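Local coordinates for N-acylethanolamine-hydrolyzing acid amidase beta-subunit (Caenorhabditis elegans, PDB 6DY3), which hydrolyses N-acylethanolamines such as N-palmitoylethanolamine to free fatty acid and ethanolamine, as the nucleophile-bearing subunit of a self-cleaved alpha-beta heterodimer, at the interface of chains B and A. Coordinates in Å, arbitrary orientation; residue numbers count along the deposited sequence, not the author numbering. Chains: chain A, N-acylethanolamine-hydrolyzing acid amidase beta-subunit; chain B, N-acylethanolamine-hydrolyzing acid amidase alpha-subunit.

Contact 1: the interface of chains B and A. Residues chain B 33, 40, 44, 81, 85, 87; chain A 30, 50-51.
B:Ser85 OG, the side-chain hydroxyl near the end of helix 72-85, donates to the backbone carbonyl of B:Ile81 over 2.8 Å, beside the CD2 methyl of A:Leu51. The serine hydroxyl sits between its backbone N and carbonyl carbon (chi1 64°), turned back onto its own helix. The hydroxyl is tilted 29° from the plane of the B:Ile81 carbonyl. A:Leu51 itself buries 82 Å² against chain B, and its two methyls have different neighbours. CD1 of A:Leu51 meets CG2 of B:Val44 at 3.6 Å, the two side chains crossing at about a right angle. CD2 of A:Leu51 turns towards helix 72-85, 3.7 Å from the CG2 branch of B:Ile81. That branch is anti to the backbone N, while the CG1 arm carries CD1 away towards the A:Leu51 carbonyl oxygen. B:Leu40 splits its contacts: CD1 reaches A:Leu51 CD2, whereas CD2 packs on the methyl CB of A:Ala50 at 3.6 Å. B:Ile33 brings its CD1 end to within 3.9 Å of the A:Leu51 backbone N. A loop leucine of the beta-subunit is thus plugged among helices 30-36, 40-48 and 72-85, and likely contributes to holding the alpha-subunit helices on the catalytic subunit.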
ATOM      1  N   ILE B  33       9.291  12.159  11.708  1.00 50.82           N
ATOM      2  CA  ILE B  33       8.349  12.678  12.696  1.00 51.35           C
ATOM      3  C   ILE B  33       8.609  14.157  12.952  1.00 54.30           C
ATOM      4  O   ILE B  33       7.674  14.965  13.034  1.00 52.44           O
ATOM      5  CB  ILE B  33       8.434  11.854  13.997  1.00 49.88           C
ATOM      6  CG1 ILE B  33       8.057  10.387  13.748  1.00 49.55           C
ATOM      7  CG2 ILE B  33       7.547  12.455  15.083  1.00 49.86           C
ATOM      8  CD1 ILE B  33       6.672  10.176  13.169  1.00 53.59           C
ATOM      9  N   LEU B  40       0.731  15.734  12.968  1.00 62.17           N
ATOM     10  CA  LEU B  40       0.475  14.415  13.543  1.00 59.20           C
ATOM     11  C   LEU B  40      -0.694  14.422  14.516  1.00 59.99           C
ATOM     12  O   LEU B  40      -1.543  13.517  14.431  1.00 59.20           O
ATOM     13  CB  LEU B  40       1.751  13.885  14.205  1.00 55.72           C
ATOM     14  CG  LEU B  40       2.975  13.787  13.291  1.00 57.32           C
ATOM     15  CD1 LEU B  40       4.098  13.041  13.990  1.00 56.98           C
ATOM     16  CD2 LEU B  40       2.644  13.132  11.944  1.00 55.75           C
ATOM     17  N   VAL B  44      -4.070  11.841  13.989  1.00 54.22           N
ATOM     18  CA  VAL B  44      -4.473  10.823  14.950  1.00 52.69           C
ATOM     19  C   VAL B  44      -5.913  11.052  15.377  1.00 51.97           C
ATOM     20  O   VAL B  44      -6.749  10.143  15.321  1.00 53.14           O
ATOM     21  CB  VAL B  44      -3.527  10.829  16.165  1.00 54.90           C
ATOM     22  CG1 VAL B  44      -3.998   9.818  17.223  1.00 58.54           C
ATOM     23  CG2 VAL B  44      -2.078  10.603  15.726  1.00 52.10           C
ATOM     24  N   ILE B  81       8.566   6.027  17.476  1.00 46.90           N
ATOM     25  CA  ILE B  81       7.632   6.943  16.827  1.00 48.68           C
ATOM     26  C   ILE B  81       6.753   7.623  17.867  1.00 50.97           C
ATOM     27  O   ILE B  81       6.511   8.834  17.801  1.00 46.78           O
ATOM     28  CB  ILE B  81       6.792   6.195  15.773  1.00 48.44           C
ATOM     29  CG1 ILE B  81       7.671   5.818  14.575  1.00 46.82           C
ATOM     30  CG2 ILE B  81       5.601   7.048  15.319  1.00 47.27           C
ATOM     31  CD1 ILE B  81       6.964   4.972  13.529  1.00 46.86           C
ATOM     32  N   SER B  85       6.887  11.675  18.381  1.00 59.88           N
ATOM     33  CA  SER B  85       5.667  12.417  18.100  1.00 59.75           C
ATOM     34  C   SER B  85       4.999  12.942  19.363  1.00 61.88           C
ATOM     35  O   SER B  85       4.219  13.899  19.287  1.00 60.16           O
ATOM     36  CB  SER B  85       4.683  11.534  17.331  1.00 56.24           C
ATOM     37  OG  SER B  85       4.284  10.424  18.113  1.00 51.93           O
ATOM     38  N   LEU B  87       2.838  11.155  21.104  1.00 61.26           N
ATOM     39  CA  LEU B  87       1.481  10.655  21.007  1.00 58.88           C
ATOM     40  C   LEU B  87       1.385   9.270  21.639  1.00 55.35           C
ATOM     41  O   LEU B  87       2.343   8.493  21.579  1.00 55.25           O
ATOM     42  CB  LEU B  87       1.043  10.581  19.542  1.00 59.58           C
ATOM     43  CG  LEU B  87       1.042  11.943  18.843  1.00 63.73           C
ATOM     44  CD1 LEU B  87       1.037  11.780  17.333  1.00 65.74           C
ATOM     45  CD2 LEU B  87      -0.140  12.786  19.300  1.00 63.85           C
TER
ATOM     46  N   ILE A  30       1.357  14.307   4.829  1.00 34.79           N
ATOM     47  CA  ILE A  30       2.307  13.425   5.501  1.00 37.13           C
ATOM     48  C   ILE A  30       2.692  12.257   4.603  1.00 34.17           C
ATOM     49  O   ILE A  30       3.267  11.266   5.069  1.00 34.14           O
ATOM     50  CB  ILE A  30       1.742  12.930   6.848  1.00 36.74           C
ATOM     51  CG1 ILE A  30       0.444  12.145   6.641  1.00 33.96           C
ATOM     52  CG2 ILE A  30       1.502  14.117   7.774  1.00 41.03           C
ATOM     53  CD1 ILE A  30      -0.021  11.402   7.871  1.00 32.10           C
ATOM     54  N   ALA A  50       3.697   9.611   7.661  1.00 45.59           N
ATOM     55  CA  ALA A  50       4.233   9.841   8.995  1.00 45.58           C
ATOM     56  C   ALA A  50       3.366   9.136  10.028  1.00 43.51           C
ATOM     57  O   ALA A  50       2.141   9.266  10.011  1.00 43.09           O
ATOM     58  CB  ALA A  50       4.294  11.342   9.281  1.00 47.17           C
ATOM     59  N   LEU A  51       4.024   8.394  10.927  1.00 41.82           N
ATOM     60  CA  LEU A  51       3.402   7.560  11.960  1.00 39.04           C
ATOM     61  C   LEU A  51       3.236   6.112  11.515  1.00 35.62           C
ATOM     62  O   LEU A  51       3.074   5.222  12.356  1.00 38.00           O
ATOM     63  CB  LEU A  51       2.038   8.094  12.415  1.00 38.25           C
ATOM     64  CG  LEU A  51       2.026   9.448  13.127  1.00 41.96           C
ATOM     65  CD1 LEU A  51       0.593   9.863  13.433  1.00 41.00           C
ATOM     66  CD2 LEU A  51       2.857   9.411  14.405  1.00 45.40           C
TER

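Contact 2: the interface of chains B and A. Residues chain B 100, 104, 106; chain A 70, 72, 76.
This is an aromatic and charged interface between the C-terminal loop of the alpha-subunit and the beta-subunit segment leading from strand 64-70 into helix 76-89; it holds the C-terminal part of the alpha-subunit against the beta-subunit. B:Arg106, with 74 Å² hidden, enters between two tyrosines. Its CD methylene lies over the face of the A:Tyr76 ring, 3.7 Å from the centroid, and the bend at chi3 (-74°) then turns the guanidinium along that ring. The two planes are 20° apart, with A:Tyr76 OH over the centre of one guanidinium face. The opposite face is met near its rim by CE1 of A:Tyr72, whose ring stands steeply to the guanidinium. A:Tyr72 is in turn covered by B:Phe104: CD2 of the phenylalanine lies 3.7 Å above the middle of one face of the tyrosine ring, and the two side chains slide past each other in opposite directions. The phenol of A:Tyr72 donates from OH to the carboxylate oxygen OD2 of B:Asp100 at 3.2 Å. Within chain B, B:Arg106 NH2 lies 3.8 Å from B:Asp100 OD2, a long salt bridge that may help orient the acceptor. The carboxylate and the A:Tyr72 ring are nearly parallel, yet the phenol OH reaches OD2 on its anti side, 32° out of the carboxylate plane.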
ATOM      1  N   ASP B 100      -6.475   0.388   7.038  1.00 46.95           N
ATOM      2  CA  ASP B 100      -7.451   0.947   6.107  1.00 48.99           C
ATOM      3  C   ASP B 100      -8.680   1.514   6.811  1.00 49.79           C
ATOM      4  O   ASP B 100      -9.709   1.739   6.165  1.00 55.42           O
ATOM      5  CB  ASP B 100      -7.885  -0.118   5.101  1.00 50.55           C
ATOM      6  CG  ASP B 100      -8.736  -1.207   5.742  1.00 56.03           C
ATOM      7  OD1 ASP B 100      -8.609  -1.412   6.970  1.00 56.96           O
ATOM      8  OD2 ASP B 100      -9.540  -1.847   5.030  1.00 57.78           O
ATOM      9  N   PHE B 104     -11.797   3.882   3.851  1.00 36.04           N
ATOM     10  CA  PHE B 104     -13.141   3.679   3.326  1.00 37.21           C
ATOM     11  C   PHE B 104     -14.128   3.935   4.457  1.00 41.87           C
ATOM     12  O   PHE B 104     -14.159   3.185   5.437  1.00 42.30           O
ATOM     13  CB  PHE B 104     -13.286   2.264   2.758  1.00 38.69           C
ATOM     14  CG  PHE B 104     -14.578   2.027   2.034  1.00 43.04           C
ATOM     15  CD1 PHE B 104     -14.968   2.855   0.998  1.00 46.40           C
ATOM     16  CD2 PHE B 104     -15.396   0.966   2.381  1.00 42.87           C
ATOM     17  CE1 PHE B 104     -16.160   2.635   0.325  1.00 49.39           C
ATOM     18  CE2 PHE B 104     -16.589   0.742   1.713  1.00 44.28           C
ATOM     19  CZ  PHE B 104     -16.969   1.576   0.684  1.00 47.58           C
ATOM     20  N   ARG B 106     -17.073   3.741   6.678  1.00 66.32           N
ATOM     21  CA  ARG B 106     -18.100   2.736   6.928  1.00 72.80           C
ATOM     22  C   ARG B 106     -18.851   3.025   8.224  1.00 76.07           C
ATOM     23  O   ARG B 106     -19.399   2.113   8.850  1.00 78.81           O
ATOM     24  CB  ARG B 106     -17.485   1.335   6.958  1.00 70.56           C
ATOM     25  CG  ARG B 106     -17.038   0.843   5.593  1.00 68.93           C
ATOM     26  CD  ARG B 106     -16.295  -0.482   5.675  1.00 70.33           C
ATOM     27  NE  ARG B 106     -14.943  -0.329   6.213  1.00 73.59           N
ATOM     28  CZ  ARG B 106     -14.024  -1.293   6.216  1.00 73.51           C
ATOM     29  NH1 ARG B 106     -14.307  -2.487   5.703  1.00 74.46           N
ATOM     30  NH2 ARG B 106     -12.818  -1.063   6.727  1.00 69.31           N
TER
ATOM     31  N   ALA A  70      -7.177  -2.763  -0.276  1.00 32.14           N
ATOM     32  CA  ALA A  70      -8.133  -3.334   0.652  1.00 32.61           C
ATOM     33  C   ALA A  70      -9.287  -3.939  -0.131  1.00 35.37           C
ATOM     34  O   ALA A  70      -9.624  -3.491  -1.229  1.00 36.81           O
ATOM     35  CB  ALA A  70      -8.643  -2.272   1.620  1.00 31.75           C
ATOM     36  N   TYR A  72     -13.247  -5.036   0.163  1.00 41.08           N
ATOM     37  CA  TYR A  72     -14.477  -4.824   0.914  1.00 43.90           C
ATOM     38  C   TYR A  72     -15.595  -5.629   0.276  1.00 51.64           C
ATOM     39  O   TYR A  72     -15.956  -5.396  -0.883  1.00 46.75           O
ATOM     40  CB  TYR A  72     -14.853  -3.339   0.960  1.00 41.05           C
ATOM     41  CG  TYR A  72     -13.736  -2.442   1.431  1.00 37.48           C
ATOM     42  CD1 TYR A  72     -13.277  -2.509   2.741  1.00 35.55           C
ATOM     43  CD2 TYR A  72     -13.150  -1.515   0.572  1.00 35.02           C
ATOM     44  CE1 TYR A  72     -12.256  -1.689   3.185  1.00 35.44           C
ATOM     45  CE2 TYR A  72     -12.131  -0.686   1.005  1.00 33.51           C
ATOM     46  CZ  TYR A  72     -11.686  -0.777   2.317  1.00 36.53           C
ATOM     47  OH  TYR A  72     -10.669   0.037   2.768  1.00 37.42           O
ATOM     48  N   TYR A  76     -20.463  -6.496   6.347  1.00 85.22           N
ATOM     49  CA  TYR A  76     -19.471  -5.903   7.236  1.00 85.38           C
ATOM     50  C   TYR A  76     -19.867  -6.085   8.695  1.00 84.74           C
ATOM     51  O   TYR A  76     -19.006  -6.283   9.560  1.00 86.32           O
ATOM     52  CB  TYR A  76     -19.309  -4.422   6.894  1.00 84.44           C
ATOM     53  CG  TYR A  76     -18.141  -3.742   7.566  1.00 83.22           C
ATOM     54  CD1 TYR A  76     -16.845  -4.218   7.404  1.00 82.58           C
ATOM     55  CD2 TYR A  76     -18.332  -2.602   8.339  1.00 85.03           C
ATOM     56  CE1 TYR A  76     -15.770  -3.593   8.012  1.00 82.48           C
ATOM     57  CE2 TYR A  76     -17.263  -1.965   8.948  1.00 85.92           C
ATOM     58  CZ  TYR A  76     -15.981  -2.467   8.782  1.00 84.64           C
ATOM     59  OH  TYR A  76     -14.905  -1.844   9.378  1.00 83.29           O
TER

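Contact 3: the interface of chains B and A. Residues chain B 99; chain A 21, 56, 68, 70, 87, 92.
The ring of B:Tyr99 inserts into a pocket of the beta-subunit with aliphatic groups from several elements around it, and 86 Å² of the residue is hidden there. Its CG lies between the backbone N and the carbonyl carbon (chi1 63°), which swings the ring away from its own loop towards chain A. A:Val92, at the start of helix 92-102, crosses the tyrosine side chain at a slant and presents CG2 to the CE2 side of the ring at 3.5 Å. A:Leu68 of strand 64-70 comes from the same face but at the opposite half of the ring, roughly at a right angle to the tyrosine, and sets its CD2 methyl 3.6 Å from CE1. A:Leu56, on that face too and also at about a right angle, places CD1 nearer the root of the ring, 3.8 Å from B:Tyr99 CD1. The chain of A:Lys87 runs in from helix 76-89 on the opposite face, its CE methylene 3.8 Å from CE2 of B:Tyr99, so the ring is flanked on both faces; the bend at chi4 (67°) turns the terminal NZ away from the ring. The centre of the patch is about 8 Å from the nucleophile A:Cys1, so this insertion may support the surroundings of the active site. On the backbone side, water 1 bridges the subunits, 2.7 Å from the carbonyl oxygen O of B:Tyr99 and 2.5 Å from the phenol OH of A:Tyr21.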
ATOM      1  N   TYR B  99      -4.935  -0.627   9.120  1.00 38.51           N
ATOM      2  CA  TYR B  99      -4.276   0.201   8.115  1.00 37.90           C
ATOM      3  C   TYR B  99      -5.280   0.947   7.242  1.00 40.93           C
ATOM      4  O   TYR B  99      -4.982   2.049   6.773  1.00 40.49           O
ATOM      5  CB  TYR B  99      -3.348  -0.663   7.246  1.00 36.51           C
ATOM      6  CG  TYR B  99      -4.058  -1.727   6.432  1.00 37.36           C
ATOM      7  CD1 TYR B  99      -4.464  -1.471   5.126  1.00 36.33           C
ATOM      8  CD2 TYR B  99      -4.323  -2.981   6.966  1.00 38.50           C
ATOM      9  CE1 TYR B  99      -5.121  -2.434   4.376  1.00 38.85           C
ATOM     10  CE2 TYR B  99      -4.980  -3.951   6.224  1.00 40.91           C
ATOM     11  CZ  TYR B  99      -5.378  -3.673   4.929  1.00 43.22           C
ATOM     12  OH  TYR B  99      -6.037  -4.635   4.184  1.00 45.79           O
TER
ATOM     13  N   TYR A  21      -8.313   7.550  -0.326  1.00 38.20           N
ATOM     14  CA  TYR A  21      -8.381   7.575   1.127  1.00 38.12           C
ATOM     15  C   TYR A  21      -9.441   8.583   1.525  1.00 41.00           C
ATOM     16  O   TYR A  21      -9.419   9.720   1.045  1.00 47.97           O
ATOM     17  CB  TYR A  21      -7.022   7.966   1.710  1.00 41.32           C
ATOM     18  CG  TYR A  21      -6.731   7.487   3.110  1.00 39.74           C
ATOM     19  CD1 TYR A  21      -6.279   6.193   3.345  1.00 36.38           C
ATOM     20  CD2 TYR A  21      -6.864   8.347   4.195  1.00 41.85           C
ATOM     21  CE1 TYR A  21      -5.989   5.762   4.619  1.00 37.48           C
ATOM     22  CE2 TYR A  21      -6.574   7.922   5.485  1.00 42.43           C
ATOM     23  CZ  TYR A  21      -6.137   6.631   5.689  1.00 41.55           C
ATOM     24  OH  TYR A  21      -5.847   6.216   6.970  1.00 44.14           O
ATOM     25  N   LEU A  56       2.659  -0.276   2.117  1.00 30.80           N
ATOM     26  CA  LEU A  56       1.581  -0.793   1.288  1.00 32.40           C
ATOM     27  C   LEU A  56       1.783  -0.520  -0.196  1.00 31.74           C
ATOM     28  O   LEU A  56       1.048  -1.084  -1.016  1.00 29.55           O
ATOM     29  CB  LEU A  56       0.232  -0.207   1.730  1.00 35.72           C
ATOM     30  CG  LEU A  56      -0.187  -0.547   3.165  1.00 35.65           C
ATOM     31  CD1 LEU A  56      -1.482   0.154   3.513  1.00 36.54           C
ATOM     32  CD2 LEU A  56      -0.322  -2.054   3.368  1.00 31.70           C
ATOM     33  N   LEU A  68      -0.884  -3.003  -2.298  1.00 27.85           N
ATOM     34  CA  LEU A  68      -1.989  -3.701  -1.655  1.00 31.16           C
ATOM     35  C   LEU A  68      -3.253  -2.855  -1.726  1.00 31.23           C
ATOM     36  O   LEU A  68      -3.232  -1.669  -1.384  1.00 27.90           O
ATOM     37  CB  LEU A  68      -1.664  -4.027  -0.197  1.00 32.04           C
ATOM     38  CG  LEU A  68      -2.747  -4.817   0.535  1.00 29.92           C
ATOM     39  CD1 LEU A  68      -2.137  -5.958   1.329  1.00 26.24           C
ATOM     40  CD2 LEU A  68      -3.548  -3.894   1.440  1.00 31.81           C
ATOM     41  N   ALA A  70      -7.177  -2.763  -0.276  1.00 32.14           N
ATOM     42  CA  ALA A  70      -8.133  -3.334   0.652  1.00 32.61           C
ATOM     43  C   ALA A  70      -9.287  -3.939  -0.131  1.00 35.37           C
ATOM     44  O   ALA A  70      -9.624  -3.491  -1.229  1.00 36.81           O
ATOM     45  CB  ALA A  70      -8.643  -2.272   1.620  1.00 31.75           C
ATOM     46  N   LYS A  87      -6.584  -8.905  11.103  1.00 31.81           N
ATOM     47  CA  LYS A  87      -5.700  -7.745  11.050  1.00 34.01           C
ATOM     48  C   LYS A  87      -4.729  -7.736  12.224  1.00 34.55           C
ATOM     49  O   LYS A  87      -3.568  -7.335  12.073  1.00 34.70           O
ATOM     50  CB  LYS A  87      -6.522  -6.459  11.029  1.00 35.19           C
ATOM     51  CG  LYS A  87      -7.121  -6.126   9.667  1.00 36.69           C
ATOM     52  CD  LYS A  87      -7.803  -4.772   9.693  1.00 39.21           C
ATOM     53  CE  LYS A  87      -8.127  -4.276   8.298  1.00 42.97           C
ATOM     54  NZ  LYS A  87      -9.167  -5.101   7.635  1.00 48.31           N
ATOM     55  N   VAL A  92      -0.864  -6.295   8.331  1.00 36.67           N
ATOM     56  CA  VAL A  92      -0.715  -6.355   6.879  1.00 36.64           C
ATOM     57  C   VAL A  92       0.482  -5.534   6.416  1.00 35.15           C
ATOM     58  O   VAL A  92       1.325  -6.018   5.653  1.00 38.37           O
ATOM     59  CB  VAL A  92      -2.015  -5.891   6.201  1.00 36.91           C
ATOM     60  CG1 VAL A  92      -1.818  -5.702   4.707  1.00 37.55           C
ATOM     61  CG2 VAL A  92      -3.127  -6.902   6.469  1.00 37.36           C
TER
HETATM   62  O   HOH W   1      -6.497   3.968   7.878  1.00 28.75           O

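Contact 4: the interface of chains B and A. Residues chain B 20-22; chain A 37-39, 43.
B:Leu21 and A:Val37 make a backbone hydrogen bond across the subunits, from the leucine N to the valine O at 2.9 Å. Beside it, B:Asn20 pairs with A:Val37 in a parallel beta bridge. A second hydrogen bond uses a side chain: the backbone N of A:Asn39 donates to carboxylate oxygen OD2 of B:Asp22 at 2.9 Å, approaching on its syn side and 17° out of the carboxylate plane. Within chain B, the backbone N of B:Asp22 donates to the amide oxygen OD1 of B:Asn20 at 2.9 Å. This donor stands above the amide carbonyl plane, and the bond closes the turn that presents the aspartate. The charge contact is looser: NH1 of A:Arg38 lies 3.7 Å from OD1 of B:Asp22, and the carboxylate and guanidinium planes are 77° apart, so the two groups do not meet as a flat pair. The two aspartate oxygens thus face different partners. Apolar contact comes from the arginine, extended through chi1 and chi2 and then bent at chi3 (-74°), which brings its guanidinium across B:Leu21, with the leucine's backbone C off-centre over one face; CZ of A:Arg38 lies 3.8 Å from CB of the leucine. On the other flank, CG2 of A:Val37 touches CA of B:Asn20 at 3.7 Å. In the fold, the end of alpha-subunit strand 15-20 lies alongside the end of beta-subunit strand 31-38, extending the pairing of that strand across the subunits, near the turn into strand 41-49.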
ATOM      1  N   ASN B  20      17.631   4.327   7.719  1.00 52.18           N
ATOM      2  CA  ASN B  20      18.824   3.506   7.875  1.00 54.21           C
ATOM      3  C   ASN B  20      18.493   2.320   8.771  1.00 54.87           C
ATOM      4  O   ASN B  20      18.214   2.492   9.962  1.00 51.96           O
ATOM      5  CB  ASN B  20      19.966   4.330   8.458  1.00 59.81           C
ATOM      6  CG  ASN B  20      21.315   3.677   8.252  1.00 64.84           C
ATOM      7  OD1 ASN B  20      21.411   2.463   8.069  1.00 62.36           O
ATOM      8  ND2 ASN B  20      22.365   4.479   8.278  1.00 71.82           N
ATOM      9  N   LEU B  21      18.511   1.118   8.196  1.00 61.45           N
ATOM     10  CA  LEU B  21      18.281  -0.093   8.972  1.00 64.77           C
ATOM     11  C   LEU B  21      19.451  -0.438   9.880  1.00 66.26           C
ATOM     12  O   LEU B  21      19.299  -1.302  10.750  1.00 69.01           O
ATOM     13  CB  LEU B  21      18.002  -1.270   8.035  1.00 64.02           C
ATOM     14  CG  LEU B  21      16.778  -1.127   7.133  1.00 61.63           C
ATOM     15  CD1 LEU B  21      16.647  -2.345   6.228  1.00 61.01           C
ATOM     16  CD2 LEU B  21      15.513  -0.929   7.951  1.00 61.32           C
ATOM     17  N   ASP B  22      20.610   0.197   9.694  1.00 65.55           N
ATOM     18  CA  ASP B  22      21.739  -0.012  10.590  1.00 68.53           C
ATOM     19  C   ASP B  22      21.595   0.755  11.897  1.00 69.74           C
ATOM     20  O   ASP B  22      22.230   0.385  12.889  1.00 72.48           O
ATOM     21  CB  ASP B  22      23.045   0.404   9.906  1.00 72.05           C
ATOM     22  CG  ASP B  22      23.359  -0.429   8.675  1.00 70.47           C
ATOM     23  OD1 ASP B  22      23.013  -1.630   8.656  1.00 69.15           O
ATOM     24  OD2 ASP B  22      23.966   0.119   7.733  1.00 69.79           O
TER
ATOM     25  N   VAL A  37      17.710   1.620   3.617  1.00 58.20           N
ATOM     26  CA  VAL A  37      19.104   1.387   3.260  1.00 60.71           C
ATOM     27  C   VAL A  37      19.783   0.565   4.346  1.00 60.80           C
ATOM     28  O   VAL A  37      19.474   0.684   5.537  1.00 59.28           O
ATOM     29  CB  VAL A  37      19.845   2.722   3.032  1.00 60.96           C
ATOM     30  CG1 VAL A  37      19.251   3.453   1.834  1.00 60.21           C
ATOM     31  CG2 VAL A  37      19.773   3.596   4.273  1.00 59.89           C
ATOM     32  N   ARG A  38      20.721  -0.278   3.918  1.00 64.02           N
ATOM     33  CA  ARG A  38      21.520  -1.090   4.826  1.00 65.65           C
ATOM     34  C   ARG A  38      22.905  -1.259   4.218  1.00 70.31           C
ATOM     35  O   ARG A  38      23.023  -1.620   3.043  1.00 70.75           O
ATOM     36  CB  ARG A  38      20.866  -2.455   5.071  1.00 62.94           C
ATOM     37  CG  ARG A  38      21.651  -3.364   6.003  1.00 64.37           C
ATOM     38  CD  ARG A  38      20.971  -4.714   6.192  1.00 62.86           C
ATOM     39  NE  ARG A  38      19.785  -4.620   7.039  1.00 66.62           N
ATOM     40  CZ  ARG A  38      19.813  -4.591   8.371  1.00 71.14           C
ATOM     41  NH1 ARG A  38      20.972  -4.641   9.021  1.00 72.88           N
ATOM     42  NH2 ARG A  38      18.679  -4.506   9.058  1.00 70.35           N
ATOM     43  N   ASN A  39      23.942  -1.001   5.017  1.00 76.36           N
ATOM     44  CA  ASN A  39      25.331  -1.030   4.546  1.00 80.05           C
ATOM     45  C   ASN A  39      25.494  -0.178   3.289  1.00 75.72           C
ATOM     46  O   ASN A  39      26.183  -0.556   2.339  1.00 76.76           O
ATOM     47  CB  ASN A  39      25.801  -2.465   4.290  1.00 83.62           C
ATOM     48  CG  ASN A  39      27.326  -2.582   4.176  1.00 88.90           C
ATOM     49  OD1 ASN A  39      28.073  -1.682   4.570  1.00 89.98           O
ATOM     50  ND2 ASN A  39      27.787  -3.703   3.634  1.00 89.91           N
ATOM     51  N   GLN A  43      17.878  -1.412   0.167  1.00 47.20           N
ATOM     52  CA  GLN A  43      17.286  -2.744   0.205  1.00 49.02           C
ATOM     53  C   GLN A  43      15.928  -2.755  -0.480  1.00 47.68           C
ATOM     54  O   GLN A  43      15.639  -3.640  -1.293  1.00 48.45           O
ATOM     55  CB  GLN A  43      17.161  -3.216   1.653  1.00 50.29           C
ATOM     56  CG  GLN A  43      18.469  -3.178   2.420  1.00 54.81           C
ATOM     57  CD  GLN A  43      19.563  -3.947   1.722  1.00 54.25           C
ATOM     58  OE1 GLN A  43      19.464  -5.158   1.545  1.00 53.67           O
ATOM     59  NE2 GLN A  43      20.605  -3.242   1.296  1.00 55.88           N
TER

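Contacts 2 and 3 lie close, their C-alpha centres about 10 Å apart; they share A:Ala70 and draw on neighbouring chain B residues, B:Asp100 and B:Tyr99. Strand 64-70 and helix 76-89 of chain A serve both. Contact 1 is about 18 Å from contact 3 and 23 Å from contact 2, and uses the alpha-subunit helices. Contact 4 lies about 34 Å from contact 2, at the N-terminal strand of chain B. Both ends of the alpha-subunit and its helical middle thus hold the beta-subunit, spreading the heterodimer interface from near A:Cys1 at contact 3 to contact 4, about 28 Å from that nucleophile.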